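Local coordinates for protein nickel-dependent hydrogenase large subunit (Allochromatium vinosum, PDB 3MYR) that carries the nickel-iron centre of a heterodimeric hydrogenase that oxidises molecular hydrogen, probably recycling the gas released by nitrogenase, at residues D52-V57 / P215-G220; D78-E83 / S471-R476; V119-S124 / E182-A187. All coordinates share one frame; numbering follows the deposited sequence.

Contact 1: residues D52-V57 / P215-G220; sequences DAWAFV and PNFVVG
Trp54 NE1, on the indole that lies against Phe217, gives its hydrogen to Tyr262 OH of the small subunit. Phe217 O also comes close, 3.4 Å from Trp54 NE1, but the angle is too poor for a bond: this oxygen sits over the indole face toward its rim, 3.2 Å from Trp54 CE2. Ala55 CB covers the opposite face. Phe217 CB lies over the six-membered ring of Trp54, 4.3 Å from its centroid and 21° off its normal, a CH-pi contact. The phenyl of Phe217 turns its edge to the same indole in an offset edge-to-face pair, planes at 75°, with Phe217 CD2 3.8 Å from Trp54 CE3. The torsion that carries the indole to this side sets CG between the backbone N and the carbonyl carbon (chi1 70°). With an alanine in place of Trp54 the indole is gone, and Tyr262 OH of the small subunit would probably lose its N-H partner while the edge of Phe217 faced a gap. The Asn216 side chain, at the indole edge, is about 6 Å from the Fe3-S4 cluster. His245 of the small subunit adds another edge-to-face ring at this large-small subunit interface of the [NiFe] hydrogenase.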
loop_
_atom_site.group_PDB
_atom_site.type_symbol
_atom_site.label_atom_id
_atom_site.label_comp_id
_atom_site.label_asym_id
_atom_site.label_seq_id
_atom_site.Cartn_x
_atom_site.Cartn_y
_atom_site.Cartn_z
ATOM N N ASP B 52 3.054 6.543 -19.912
ATOM C CA ASP B 52 3.352 7.180 -18.581
ATOM C C ASP B 52 2.350 6.744 -17.491
ATOM O O ASP B 52 2.590 7.032 -16.314
ATOM C CB ASP B 52 3.206 8.722 -18.642
ATOM C CG ASP B 52 4.236 9.422 -19.558
ATOM O OD1 ASP B 52 5.034 8.730 -20.202
ATOM O OD2 ASP B 52 4.211 10.694 -19.632
ATOM N N ALA B 53 1.170 6.219 -17.870
ATOM C CA ALA B 53 0.119 5.974 -16.889
ATOM C C ALA B 53 0.633 5.207 -15.634
ATOM O O ALA B 53 0.288 5.570 -14.511
ATOM C CB ALA B 53 -1.087 5.274 -17.527
ATOM N N TRP B 54 1.467 4.192 -15.826
ATOM C CA TRP B 54 1.848 3.333 -14.734
ATOM C C TRP B 54 2.447 4.146 -13.613
ATOM O O TRP B 54 2.242 3.793 -12.445
ATOM C CB TRP B 54 2.778 2.185 -15.108
ATOM C CG TRP B 54 4.145 2.703 -15.465
ATOM C CD1 TRP B 54 4.602 3.014 -16.736
ATOM C CD2 TRP B 54 5.226 3.005 -14.579
ATOM N NE1 TRP B 54 5.870 3.496 -16.676
ATOM C CE2 TRP B 54 6.293 3.509 -15.384
ATOM C CE3 TRP B 54 5.386 2.973 -13.170
ATOM C CZ2 TRP B 54 7.535 3.946 -14.837
ATOM C CZ3 TRP B 54 6.643 3.418 -12.618
ATOM C CH2 TRP B 54 7.672 3.906 -13.448
ATOM N N ALA B 55 3.236 5.171 -13.947
ATOM C CA ALA B 55 3.927 5.977 -12.918
ATOM C C ALA B 55 2.961 6.828 -12.107
ATOM O O ALA B 55 3.137 6.964 -10.900
ATOM C CB ALA B 55 4.978 6.896 -13.569
ATOM N N PHE B 56 1.908 7.361 -12.763
ATOM C CA PHE B 56 0.799 8.024 -12.034
ATOM C C PHE B 56 0.004 7.049 -11.172
ATOM O O PHE B 56 -0.231 7.308 -9.982
ATOM C CB PHE B 56 -0.193 8.707 -13.014
ATOM C CG PHE B 56 0.366 9.908 -13.720
ATOM C CD1 PHE B 56 1.303 9.760 -14.777
ATOM C CD2 PHE B 56 -0.046 11.210 -13.338
ATOM C CE1 PHE B 56 1.856 10.861 -15.413
ATOM C CE2 PHE B 56 0.488 12.374 -13.994
ATOM C CZ PHE B 56 1.447 12.205 -15.053
ATOM N N VAL B 57 -0.480 5.942 -11.741
ATOM C CA VAL B 57 -1.391 5.116 -10.941
ATOM C C VAL B 57 -0.651 4.244 -9.906
ATOM O O VAL B 57 -1.221 3.834 -8.903
ATOM C CB VAL B 57 -2.315 4.244 -11.786
ATOM C CG1 VAL B 57 -3.184 5.153 -12.631
ATOM C CG2 VAL B 57 -1.489 3.316 -12.737
ATOM N N PRO B 215 8.712 0.957 -7.208
ATOM C CA PRO B 215 9.672 0.610 -8.258
ATOM C C PRO B 215 9.207 1.043 -9.670
ATOM O O PRO B 215 8.004 1.370 -9.897
ATOM C CB PRO B 215 9.776 -0.932 -8.154
ATOM C CG PRO B 215 8.418 -1.327 -7.591
ATOM C CD PRO B 215 8.155 -0.227 -6.536
ATOM N N ASN B 216 10.131 0.975 -10.634
ATOM C CA ASN B 216 9.802 1.348 -12.043
ATOM C C ASN B 216 9.328 0.180 -12.904
ATOM O O ASN B 216 9.761 -0.965 -12.704
ATOM C CB ASN B 216 11.032 2.054 -12.684
ATOM C CG ASN B 216 11.396 3.333 -11.895
ATOM O OD1 ASN B 216 12.423 3.381 -11.218
ATOM N ND2 ASN B 216 10.476 4.275 -11.855
ATOM N N PHE B 217 8.506 0.504 -13.899
ATOM C CA PHE B 217 7.959 -0.491 -14.816
ATOM C C PHE B 217 8.064 0.070 -16.209
ATOM O O PHE B 217 8.346 1.219 -16.362
ATOM C CB PHE B 217 6.490 -0.802 -14.499
ATOM C CG PHE B 217 6.319 -1.428 -13.176
ATOM C CD1 PHE B 217 6.467 -2.801 -13.033
ATOM C CD2 PHE B 217 6.202 -0.611 -12.032
ATOM C CE1 PHE B 217 6.490 -3.358 -11.746
ATOM C CE2 PHE B 217 6.134 -1.139 -10.762
ATOM C CZ PHE B 217 6.286 -2.520 -10.597
ATOM N N VAL B 218 7.991 -0.768 -17.238
ATOM C CA VAL B 218 7.764 -0.205 -18.567
ATOM C C VAL B 218 6.734 -1.017 -19.327
ATOM O O VAL B 218 6.661 -2.266 -19.193
ATOM C CB VAL B 218 9.005 -0.165 -19.500
ATOM C CG1 VAL B 218 9.805 0.945 -19.194
ATOM C CG2 VAL B 218 9.804 -1.453 -19.392
ATOM N N VAL B 219 6.039 -0.327 -20.231
ATOM C CA VAL B 219 5.105 -1.019 -21.081
ATOM C C VAL B 219 5.908 -1.868 -22.079
ATOM O O VAL B 219 6.720 -1.317 -22.826
ATOM C CB VAL B 219 4.303 -0.001 -21.929
ATOM C CG1 VAL B 219 3.530 -0.813 -23.068
ATOM C CG2 VAL B 219 3.369 0.752 -21.009
ATOM N N GLY B 220 5.624 -3.163 -22.158
ATOM C CA GLY B 220 6.368 -3.989 -23.086
ATOM C C GLY B 220 7.467 -4.833 -22.459
ATOM O O GLY B 220 8.107 -5.620 -23.151
#

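Contact 2: residues D78-E83 / S471-R476; sequences DALRIE and SSWPSR
Leu80, the last residue of helix 67-80, lays a methyl on the indole face of Trp473, a CH-pi contact between a helix end and the loop that leads into strand 476-485. This is the tight half. Leu80 CD2 stands 3.6 Å from the centroid of the five-membered ring of Trp473 and only 13° off the ring normal, touching NE1 and CE2 about equally. The indole is held by its polar edge as well, since Trp473 NE1 is hydrogen-bonded to Leu467 O, which probably limits how far the ring can swing. The modelled side-chain conformation of Leu80 is doubtful, its chi2 of 6° being eclipsed and its CG almost flat, so the contact is better read from where the methyls lie. Both are over one indole face, CD2 above the five-membered ring and CD1 above CG.

The other half is looser and faces solvent. Just past the helix, Arg81 takes a left-handed backbone conformation (phi 58°), turning the chain away at an exposed position. Pro474, exposed too, borders the leucine with its ring and makes an ordinary apolar touch with it. The methyl that reaches this proline is the one above the indole's CG: Leu80 CD1 lies 4.1 Å from Trp473 CG and 4.1 Å from Pro474 CD.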
loop_
_atom_site.group_PDB
_atom_site.type_symbol
_atom_site.label_atom_id
_atom_site.label_comp_id
_atom_site.label_asym_id
_atom_site.label_seq_id
_atom_site.Cartn_x
_atom_site.Cartn_y
_atom_site.Cartn_z
ATOM N N ASP B 78 -2.468 -4.960 -23.100
ATOM C CA ASP B 78 -3.717 -5.572 -23.573
ATOM C C ASP B 78 -4.290 -4.751 -24.729
ATOM O O ASP B 78 -4.702 -5.333 -25.740
ATOM C CB ASP B 78 -4.745 -5.704 -22.418
ATOM C CG ASP B 78 -5.971 -6.506 -22.822
ATOM O OD1 ASP B 78 -5.788 -7.698 -23.080
ATOM O OD2 ASP B 78 -7.116 -5.975 -22.935
ATOM N N ALA B 79 -4.345 -3.424 -24.582
ATOM C CA ALA B 79 -4.953 -2.565 -25.602
ATOM C C ALA B 79 -4.244 -2.690 -26.952
ATOM O O ALA B 79 -4.887 -2.646 -28.042
ATOM C CB ALA B 79 -4.920 -1.093 -25.119
ATOM N N LEU B 80 -2.935 -2.883 -26.874
ATOM C CA LEU B 80 -2.015 -2.741 -28.000
ATOM C C LEU B 80 -1.559 -4.102 -28.501
ATOM O O LEU B 80 -0.928 -4.206 -29.587
ATOM C CB LEU B 80 -0.807 -1.987 -27.522
ATOM C CG LEU B 80 -0.821 -0.481 -27.752
ATOM C CD1 LEU B 80 -2.084 0.249 -28.316
ATOM C CD2 LEU B 80 0.141 0.364 -26.992
ATOM N N ARG B 81 -1.902 -5.137 -27.731
ATOM C CA ARG B 81 -1.484 -6.568 -27.959
ATOM C C ARG B 81 0.000 -6.710 -27.983
ATOM O O ARG B 81 0.566 -7.231 -28.933
ATOM C CB ARG B 81 -2.075 -7.179 -29.262
ATOM C CG ARG B 81 -3.395 -6.510 -29.589
ATOM C CD ARG B 81 -4.604 -7.336 -29.349
ATOM N NE ARG B 81 -5.216 -7.586 -30.668
ATOM C CZ ARG B 81 -5.012 -8.672 -31.447
ATOM N NH1 ARG B 81 -5.646 -8.775 -32.633
ATOM N NH2 ARG B 81 -4.204 -9.674 -31.056
ATOM N N ILE B 82 0.665 -6.205 -26.964
ATOM C CA ILE B 82 2.083 -6.430 -26.913
ATOM C C ILE B 82 2.269 -7.724 -26.114
ATOM O O ILE B 82 1.753 -7.829 -25.019
ATOM C CB ILE B 82 2.695 -5.267 -26.179
ATOM C CG1 ILE B 82 2.419 -4.009 -26.977
ATOM C CG2 ILE B 82 4.177 -5.518 -25.893
ATOM C CD1 ILE B 82 2.747 -2.679 -26.198
ATOM N N GLU B 83 3.040 -8.679 -26.621
ATOM C CA GLU B 83 3.473 -9.852 -25.801
ATOM C C GLU B 83 4.797 -9.564 -25.109
ATOM O O GLU B 83 5.722 -9.042 -25.733
ATOM C CB GLU B 83 3.746 -11.083 -26.715
ATOM C CG GLU B 83 2.532 -11.714 -27.367
ATOM C CD GLU B 83 1.957 -12.872 -26.539
ATOM O OE1 GLU B 83 2.750 -13.681 -25.928
ATOM O OE2 GLU B 83 0.702 -12.965 -26.515
ATOM N N SER B 471 3.301 6.280 -32.860
ATOM C CA SER B 471 2.973 6.265 -34.265
ATOM C C SER B 471 2.769 4.806 -34.749
ATOM O O SER B 471 2.266 4.596 -35.826
ATOM C CB SER B 471 4.082 6.986 -35.069
ATOM O OG SER B 471 5.308 6.285 -34.938
ATOM N N SER B 472 3.088 3.797 -33.923
ATOM C CA SER B 472 2.859 2.418 -34.382
ATOM C C SER B 472 1.507 1.881 -33.880
ATOM O O SER B 472 1.138 0.741 -34.207
ATOM C CB SER B 472 3.976 1.475 -33.935
ATOM O OG SER B 472 3.978 1.365 -32.487
ATOM N N TRP B 473 0.797 2.659 -33.054
ATOM C CA TRP B 473 -0.482 2.188 -32.463
ATOM C C TRP B 473 -1.695 2.474 -33.415
ATOM O O TRP B 473 -1.647 3.435 -34.168
ATOM C CB TRP B 473 -0.736 2.942 -31.174
ATOM C CG TRP B 473 0.365 2.894 -30.178
ATOM C CD1 TRP B 473 1.461 2.047 -30.149
ATOM C CD2 TRP B 473 0.455 3.712 -29.028
ATOM N NE1 TRP B 473 2.253 2.353 -29.078
ATOM C CE2 TRP B 473 1.661 3.371 -28.365
ATOM C CE3 TRP B 473 -0.350 4.764 -28.515
ATOM C CZ2 TRP B 473 2.091 4.035 -27.156
ATOM C CZ3 TRP B 473 0.034 5.390 -27.299
ATOM C CH2 TRP B 473 1.278 5.049 -26.662
ATOM N N PRO B 474 -2.776 1.678 -33.333
ATOM C CA PRO B 474 -4.045 2.052 -34.010
ATOM C C PRO B 474 -4.560 3.358 -33.387
ATOM O O PRO B 474 -4.236 3.653 -32.235
ATOM C CB PRO B 474 -5.009 0.915 -33.640
ATOM C CG PRO B 474 -4.174 -0.103 -32.829
ATOM C CD PRO B 474 -2.985 0.655 -32.303
ATOM N N SER B 475 -5.354 4.137 -34.123
ATOM C CA SER B 475 -5.717 5.429 -33.614
ATOM C C SER B 475 -6.832 5.267 -32.571
ATOM O O SER B 475 -7.089 6.177 -31.762
ATOM C CB SER B 475 -6.096 6.333 -34.769
ATOM O OG SER B 475 -7.248 5.798 -35.334
ATOM N N ARG B 476 -7.407 4.070 -32.502
ATOM C CA ARG B 476 -8.358 3.738 -31.408
ATOM C C ARG B 476 -7.976 2.381 -30.831
ATOM O O ARG B 476 -7.794 1.440 -31.596
ATOM C CB ARG B 476 -9.788 3.603 -31.958
ATOM C CG ARG B 476 -10.317 4.857 -32.621
ATOM C CD ARG B 476 -10.760 5.857 -31.566
ATOM N NE ARG B 476 -11.296 7.103 -32.130
ATOM C CZ ARG B 476 -10.558 8.167 -32.456
ATOM N NH1 ARG B 476 -9.239 8.160 -32.323
ATOM N NH2 ARG B 476 -11.142 9.251 -32.917
#

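Contact 3: residues V119-S124 / E182-A187; sequences VVSALS and EANLMA
Ser121 OG swings opposite its backbone N (chi1 162°), and Asn184 sends CG opposite its carbonyl carbon (chi1 -70°), so that hydroxyl and amide converge between the short helix 119-122 and helix 181-201. Asn184 ND2 donates to Ser121 OG over 2.9 Å, but the N-H...O angle of 129° is strongly bent and the bond is weak. The firmer hold on this amide is at its other end, where Asn184 OD1 accepts from Asp118 N. Asp118 in turn takes Ser121 N on its OD1, so one residue just before the short helix holds both the asparagine and the backbone of the serine.

Beside this polar pair the two backbones come very near: the CA atoms of Ala122 and Leu185 are 4.3 Å apart. The methyl of Ala122 rests on the backbone of Leu185. Ala122 CB lies 3.6 Å from Leu185 N and equally near Leu185 CA, and it also meets Leu185 CB at 4.0 Å. The CB of Asn184 borders the same methyl, Ala122 CB, at 3.9 Å. Helix 127-137 adds Thr130 against Leu185 and Glu182, while Glu182 OE1 binds Asp126 N.

This is a close approach of a short, weakly bonded helical turn to helix 181-201, allowed by a small residue, far from the metal sites. With a single bent amide-hydroxyl bond across it and no charge pair, the contact probably rests mainly on the fit of Ala122 against the helix backbone, while the asparagine's amide gains its main orientation from Asp118.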
loop_
_atom_site.group_PDB
_atom_site.type_symbol
_atom_site.label_atom_id
_atom_site.label_comp_id
_atom_site.label_asym_id
_atom_site.label_seq_id
_atom_site.Cartn_x
_atom_site.Cartn_y
_atom_site.Cartn_z
ATOM N N VAL B 119 -0.400 -5.668 24.519
ATOM C CA VAL B 119 0.971 -5.332 24.802
ATOM C C VAL B 119 1.259 -5.129 26.288
ATOM O O VAL B 119 2.351 -5.433 26.743
ATOM C CB VAL B 119 1.335 -4.031 24.045
ATOM C CG1 VAL B 119 2.699 -3.542 24.551
ATOM C CG2 VAL B 119 1.417 -4.388 22.534
ATOM N N VAL B 120 0.266 -4.659 27.045
ATOM C CA VAL B 120 0.469 -4.506 28.501
ATOM C C VAL B 120 0.577 -5.844 29.209
ATOM O O VAL B 120 1.450 -6.054 30.103
ATOM C CB VAL B 120 -0.640 -3.620 29.141
ATOM C CG1 VAL B 120 -0.536 -3.591 30.727
ATOM C CG2 VAL B 120 -0.501 -2.180 28.563
ATOM N N SER B 121 -0.272 -6.779 28.792
ATOM C CA SER B 121 -0.171 -8.145 29.297
ATOM C C SER B 121 1.222 -8.795 29.018
ATOM O O SER B 121 1.720 -9.498 29.867
ATOM C CB SER B 121 -1.340 -8.978 28.725
ATOM O OG SER B 121 -1.044 -10.347 28.857
ATOM N N ALA B 122 1.864 -8.514 27.860
ATOM C CA ALA B 122 3.258 -8.997 27.584
ATOM C C ALA B 122 4.240 -8.618 28.716
ATOM O O ALA B 122 5.155 -9.343 29.004
ATOM C CB ALA B 122 3.779 -8.426 26.230
ATOM N N LEU B 123 4.025 -7.498 29.395
ATOM C CA LEU B 123 4.927 -7.090 30.491
ATOM C C LEU B 123 4.891 -8.005 31.680
ATOM O O LEU B 123 5.776 -7.928 32.519
ATOM C CB LEU B 123 4.571 -5.681 30.991
ATOM C CG LEU B 123 4.580 -4.594 29.878
ATOM C CD1 LEU B 123 4.333 -3.223 30.556
ATOM C CD2 LEU B 123 5.920 -4.630 29.126
ATOM N N SER B 124 3.873 -8.860 31.776
ATOM C CA SER B 124 3.734 -9.811 32.900
ATOM C C SER B 124 4.333 -11.186 32.588
ATOM O O SER B 124 4.295 -12.061 33.437
ATOM C CB SER B 124 2.221 -10.138 33.124
ATOM O OG SER B 124 1.681 -9.066 33.771
ATOM N N GLU B 182 2.683 -14.815 27.972
ATOM C CA GLU B 182 3.728 -15.432 27.119
ATOM C C GLU B 182 3.455 -15.286 25.621
ATOM O O GLU B 182 4.370 -14.993 24.847
ATOM C CB GLU B 182 3.883 -16.940 27.466
ATOM C CG GLU B 182 4.542 -17.161 28.826
ATOM C CD GLU B 182 3.651 -16.673 30.034
ATOM O OE1 GLU B 182 4.281 -16.219 31.088
ATOM O OE2 GLU B 182 2.344 -16.708 29.876
ATOM N N ALA B 183 2.215 -15.547 25.180
ATOM C CA ALA B 183 1.931 -15.434 23.770
ATOM C C ALA B 183 1.998 -13.952 23.367
ATOM O O ALA B 183 2.415 -13.617 22.252
ATOM C CB ALA B 183 0.518 -16.041 23.433
ATOM N N ASN B 184 1.549 -13.056 24.252
ATOM C CA ASN B 184 1.620 -11.629 23.896
ATOM C C ASN B 184 3.068 -11.205 23.718
ATOM O O ASN B 184 3.381 -10.437 22.789
ATOM C CB ASN B 184 0.930 -10.760 24.952
ATOM C CG ASN B 184 -0.621 -10.932 24.940
ATOM O OD1 ASN B 184 -1.233 -10.817 23.894
ATOM N ND2 ASN B 184 -1.234 -11.118 26.106
ATOM N N LEU B 185 3.959 -11.638 24.633
ATOM C CA LEU B 185 5.369 -11.207 24.558
ATOM C C LEU B 185 6.012 -11.774 23.289
ATOM O O LEU B 185 6.698 -11.059 22.584
ATOM C CB LEU B 185 6.168 -11.615 25.849
ATOM C CG LEU B 185 7.666 -11.211 25.866
ATOM C CD1 LEU B 185 7.878 -9.666 25.572
ATOM C CD2 LEU B 185 8.351 -11.660 27.192
ATOM N N MET B 186 5.650 -13.006 22.912
ATOM C CA MET B 186 6.188 -13.627 21.751
ATOM C C MET B 186 5.799 -12.817 20.487
ATOM O O MET B 186 6.625 -12.556 19.612
ATOM C CB MET B 186 5.657 -15.051 21.628
ATOM C CG MET B 186 6.171 -15.774 20.372
ATOM S SD MET B 186 5.500 -17.503 20.253
ATOM C CE MET B 186 3.904 -17.121 19.529
ATOM N N ALA B 187 4.519 -12.470 20.379
ATOM C CA ALA B 187 4.023 -11.686 19.250
ATOM C C ALA B 187 4.655 -10.304 19.177
ATOM O O ALA B 187 4.952 -9.822 18.084
ATOM C CB ALA B 187 2.523 -11.553 19.350
#

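From the N terminus, helix 53-58 comes first; contact 1 closes a long loop from it to the extended chain after helix 203-209. Helix 67-80 follows, and its end begins contact 2, which closes a far larger loop reaching the approach to strand 476-485. Because 78-83 falls inside the first loop and 471-476 beyond it, contacts 1 and 2 cross. They also touch: Val219 CG1 packs on Ile82 CD1 at 3.7 Å. Contact 3, joining helices 119-122 and 181-201, closes a smaller loop of 57 residues that lies within both spans. It sits on the opposite side of the chain's centre, its nearest atoms about 27 Å from contact 1 and about 42 Å from contact 2.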